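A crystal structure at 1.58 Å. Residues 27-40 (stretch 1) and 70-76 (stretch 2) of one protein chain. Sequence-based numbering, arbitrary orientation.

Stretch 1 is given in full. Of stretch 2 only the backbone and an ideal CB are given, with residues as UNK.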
# COMPACT_ATOMS: atom_id res chain seq x y z
N ILE A 27 -10.70 14.82 -2.76
CA ILE A 27 -11.21 14.69 -4.12
C ILE A 27 -11.26 13.22 -4.53
O ILE A 27 -12.28 12.73 -5.02
CB ILE A 27 -10.34 15.50 -5.09
CG1 ILE A 27 -10.55 17.00 -4.88
CG2 ILE A 27 -10.63 15.07 -6.53
CD1 ILE A 27 -9.54 17.86 -5.61
N LEU A 28 -10.13 12.52 -4.38
CA LEU A 28 -10.04 11.13 -4.82
C LEU A 28 -11.03 10.25 -4.07
O LEU A 28 -11.67 9.37 -4.67
CB LEU A 28 -8.62 10.62 -4.62
CG LEU A 28 -7.57 11.21 -5.56
CD1 LEU A 28 -6.16 10.96 -5.03
CD2 LEU A 28 -7.72 10.63 -6.96
N GLU A 29 -11.18 10.46 -2.76
CA GLU A 29 -12.09 9.62 -2.00
C GLU A 29 -13.54 9.85 -2.40
O GLU A 29 -14.35 8.92 -2.35
CB GLU A 29 -11.88 9.87 -0.50
CG GLU A 29 -10.53 9.37 -0.01
CD GLU A 29 -10.16 9.91 1.36
OE1 GLU A 29 -11.05 10.45 2.04
OE2 GLU A 29 -8.97 9.79 1.74
N SER A 30 -13.87 11.07 -2.83
CA SER A 30 -15.23 11.35 -3.27
C SER A 30 -15.51 10.74 -4.64
O SER A 30 -16.58 10.16 -4.86
CB SER A 30 -15.47 12.86 -3.29
OG SER A 30 -16.83 13.16 -3.58
N VAL A 31 -14.56 10.85 -5.57
CA VAL A 31 -14.72 10.19 -6.87
C VAL A 31 -14.93 8.69 -6.68
O VAL A 31 -15.82 8.09 -7.29
CB VAL A 31 -13.50 10.47 -7.77
CG1 VAL A 31 -13.49 9.52 -8.96
CG2 VAL A 31 -13.52 11.92 -8.23
N LEU A 32 -14.13 8.07 -5.81
CA LEU A 32 -14.22 6.62 -5.64
C LEU A 32 -15.50 6.21 -4.92
O LEU A 32 -16.05 5.14 -5.23
CB LEU A 32 -12.98 6.12 -4.90
CG LEU A 32 -11.67 6.30 -5.68
CD1 LEU A 32 -10.46 6.06 -4.77
CD2 LEU A 32 -11.62 5.37 -6.89
N ARG A 33 -16.01 7.02 -3.99
CA ARG A 33 -17.30 6.69 -3.38
C ARG A 33 -18.41 6.70 -4.43
O ARG A 33 -19.28 5.82 -4.43
CB ARG A 33 -17.63 7.65 -2.24
CG ARG A 33 -17.04 7.24 -0.90
CD ARG A 33 -17.66 8.04 0.24
NE ARG A 33 -17.28 9.44 0.16
CZ ARG A 33 -16.18 9.95 0.70
NH1 ARG A 33 -15.35 9.21 1.41
NH2 ARG A 33 -15.91 11.24 0.52
N THR A 34 -18.39 7.68 -5.33
CA THR A 34 -19.36 7.69 -6.42
C THR A 34 -19.26 6.42 -7.26
O THR A 34 -20.27 5.81 -7.62
CB THR A 34 -19.16 8.92 -7.31
OG1 THR A 34 -19.26 10.10 -6.51
CG2 THR A 34 -20.23 8.97 -8.40
N PHE A 35 -18.03 5.99 -7.57
CA PHE A 35 -17.85 4.79 -8.38
C PHE A 35 -18.32 3.54 -7.64
O PHE A 35 -18.99 2.68 -8.23
CB PHE A 35 -16.39 4.66 -8.81
CG PHE A 35 -16.16 3.61 -9.86
CD1 PHE A 35 -16.25 3.93 -11.20
CD2 PHE A 35 -15.90 2.31 -9.50
CE1 PHE A 35 -16.05 2.96 -12.17
CE2 PHE A 35 -15.70 1.34 -10.46
CZ PHE A 35 -15.79 1.67 -11.80
N VAL A 36 -17.98 3.42 -6.35
CA VAL A 36 -18.34 2.22 -5.61
C VAL A 36 -19.85 2.16 -5.39
O VAL A 36 -20.45 1.08 -5.43
CB VAL A 36 -17.56 2.16 -4.28
CG1 VAL A 36 -18.15 1.11 -3.32
CG2 VAL A 36 -16.10 1.85 -4.56
N GLU A 37 -20.49 3.32 -5.19
CA GLU A 37 -21.95 3.33 -5.08
C GLU A 37 -22.59 2.85 -6.38
O GLU A 37 -23.60 2.13 -6.35
CB GLU A 37 -22.46 4.73 -4.73
CG GLU A 37 -22.32 5.09 -3.26
CD GLU A 37 -23.14 4.17 -2.36
OE1 GLU A 37 -24.34 3.96 -2.65
OE2 GLU A 37 -22.59 3.65 -1.37
N GLN A 38 -22.02 3.22 -7.52
CA GLN A 38 -22.54 2.72 -8.79
C GLN A 38 -22.29 1.23 -8.94
O GLN A 38 -23.13 0.51 -9.49
CB GLN A 38 -21.92 3.50 -9.96
CG GLN A 38 -22.54 3.19 -11.32
CD GLN A 38 -23.92 3.79 -11.50
OE1 GLN A 38 -24.47 4.41 -10.59
NE2 GLN A 38 -24.49 3.61 -12.69
N MET A 39 -21.14 0.74 -8.45
CA MET A 39 -20.88 -0.69 -8.45
C MET A 39 -21.97 -1.46 -7.71
O MET A 39 -22.40 -2.53 -8.16
CB MET A 39 -19.52 -0.99 -7.82
CG MET A 39 -18.32 -0.57 -8.65
SD MET A 39 -16.76 -0.77 -7.75
CE MET A 39 -16.70 -2.55 -7.53
N LYS A 40 -22.43 -0.93 -6.58
CA LYS A 40 -23.49 -1.59 -5.82
C LYS A 40 -24.77 -1.73 -6.64
O LYS A 40 -25.50 -2.72 -6.50
CB LYS A 40 -23.77 -0.82 -4.52
CG LYS A 40 -22.63 -0.79 -3.53
CD LYS A 40 -23.01 0.10 -2.34
CE LYS A 40 -21.94 0.12 -1.27
NZ LYS A 40 -22.32 1.05 -0.16
N UNK A 70 0.09 6.87 -7.52
CA UNK A 70 -0.92 5.82 -7.46
C UNK A 70 -1.15 5.39 -6.02
O UNK A 70 -0.32 5.62 -5.14
CB UNK A 70 -0.50 4.62 -8.31
N UNK A 71 -2.31 4.77 -5.79
CA UNK A 71 -2.54 4.01 -4.57
C UNK A 71 -3.53 2.89 -4.86
O UNK A 71 -4.10 2.80 -5.96
CB UNK A 71 -3.05 4.91 -3.45
N UNK A 72 -3.70 2.01 -3.88
CA UNK A 72 -4.60 0.87 -3.98
C UNK A 72 -5.89 1.15 -3.23
O UNK A 72 -5.87 1.49 -2.05
CB UNK A 72 -3.93 -0.40 -3.44
N UNK A 73 -7.02 0.96 -3.91
CA UNK A 73 -8.31 0.89 -3.22
C UNK A 73 -8.55 -0.56 -2.86
O UNK A 73 -8.97 -1.36 -3.71
CB UNK A 73 -9.45 1.44 -4.08
N UNK A 74 -8.28 -0.92 -1.61
CA UNK A 74 -8.55 -2.27 -1.12
C UNK A 74 -10.03 -2.34 -0.76
O UNK A 74 -10.46 -1.79 0.25
CB UNK A 74 -7.67 -2.62 0.08
N UNK A 75 -10.80 -3.01 -1.62
CA UNK A 75 -12.24 -3.13 -1.45
C UNK A 75 -12.49 -4.36 -0.58
O UNK A 75 -12.25 -5.49 -1.01
CB UNK A 75 -12.96 -3.24 -2.80
N UNK A 76 -12.96 -4.14 0.65
CA UNK A 76 -13.02 -5.21 1.65
C UNK A 76 -14.40 -5.86 1.61
O UNK A 76 -15.41 -5.24 1.96
CB UNK A 76 -12.72 -4.67 3.05

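Stretch 1 is one helix throughout, and the side it offers the strand is apolar: Leu28, Leu32, Val36 and Met39 all point toward it. The strand runs at 39° to the helix, with an axis separation of 11.7 Å at closest approach. Extended backbone angles make successive side chains alternate, so every second position should have a claim on that apolar side.

Position 70 is out of the helix's reach, with nothing of stretch 1 within 5.5 Å of its ideal CB. No demand is made here, and polar or charged residues would suit as well as any. It is Glu70, whose carboxylate plays no part in the contact.

Position 71 points toward the helix, yet no atom of stretch 1 comes near its ideal CB. Its CA lies 10.3 Å from the CA of Leu28. A small side chain would leave this distance unspanned. The atoms on offer are the CD1 methyls of Leu28 and Leu32, without a charge or donor beside them, so the rule is long and apolar: Phe, Met or perhaps Leu. The deposited residue is Phe71, with chi1 in p, which carries the ring out to the helix. Leu28 CD1 meets the ring at its edge, near the ring plane, 3.8 Å from Phe71 CE1, while Leu32 CD1 sits 3.7 Å from Phe71 CZ. A single ring thus touches two leucines one helical turn apart.

Position 72 is beyond the helix's reach. Stretch 1 sets no preference, and Asp72 is found there.

Position 73 points toward the helix where the register is tightest, its CA 8.6 Å from the CA of Leu32. The ideal CB is already 4.8 Å from Leu32 CD1, so less length is needed than at 71. Ahead lie Leu32 and the CG2 methyl of Val36, which favour a medium aliphatic residue such as Leu, Ile or Met; Val would reach less far. Leu73 fills the place with chi1 t and chi2 p. Leu73 CD1 lies 4.2 Å from Leu32 CD1, and Leu73 CD2 lies 4.2 Å from Val36 CG2 and 4.4 Å from Leu32 CD2, so both methyls touch Leu32 and the residue bridges to Val36.

Position 74 is again beyond the helix's reach, so the contact leaves its identity free. It is Asp74, which takes no part.

Position 75 returns toward the helix, 9.1 Å from the CA of Val36 by its own CA, with no helix atom near the ideal CB. The methyl at the end of Met39 extends in this direction, so an aliphatic chain long enough to bridge the gap, Ile, Leu or Met, would suit. Ile75, with chi1 m and chi2 t, extends its CD1 to 4.4 Å from Met39 CE, a looser touch than those at 71.

Position 76 is beyond the helix's reach and unconstrained by it; Leu76 makes no contact here. The pattern is 71, 73 and 75 against the helix, joined by apolar packing without a hydrogen bond between the stretches.

Stretch 2 70-76: EFDLDIL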
# COMPACT_ATOMS: atom_id res chain seq x y z
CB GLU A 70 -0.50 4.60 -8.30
CG GLU A 70 0.81 3.97 -7.83
CD GLU A 70 1.10 2.66 -8.53
OE1 GLU A 70 0.17 1.83 -8.64
OE2 GLU A 70 2.25 2.46 -8.96
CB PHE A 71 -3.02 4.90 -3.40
CG PHE A 71 -4.40 5.48 -3.58
CD1 PHE A 71 -4.58 6.69 -4.22
CD2 PHE A 71 -5.51 4.84 -3.04
CE1 PHE A 71 -5.84 7.24 -4.36
CE2 PHE A 71 -6.78 5.39 -3.18
CZ PHE A 71 -6.94 6.59 -3.84
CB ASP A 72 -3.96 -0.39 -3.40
CG ASP A 72 -2.95 -1.03 -4.32
OD1 ASP A 72 -2.75 -0.52 -5.45
OD2 ASP A 72 -2.36 -2.05 -3.91
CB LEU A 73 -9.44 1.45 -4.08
CG LEU A 73 -10.76 1.58 -3.31
CD1 LEU A 73 -10.63 2.67 -2.25
CD2 LEU A 73 -11.90 1.88 -4.26
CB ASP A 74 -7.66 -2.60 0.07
CG ASP A 74 -6.21 -2.77 -0.33
OD1 ASP A 74 -5.94 -3.23 -1.46
OD2 ASP A 74 -5.33 -2.43 0.49
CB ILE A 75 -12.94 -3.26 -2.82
CG1 ILE A 75 -12.63 -2.03 -3.68
CG2 ILE A 75 -14.46 -3.43 -2.65
CD1 ILE A 75 -13.01 -2.19 -5.15
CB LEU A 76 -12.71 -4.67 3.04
CG LEU A 76 -11.38 -3.91 3.18
CD1 LEU A 76 -11.03 -3.72 4.64
CD2 LEU A 76 -10.24 -4.62 2.46
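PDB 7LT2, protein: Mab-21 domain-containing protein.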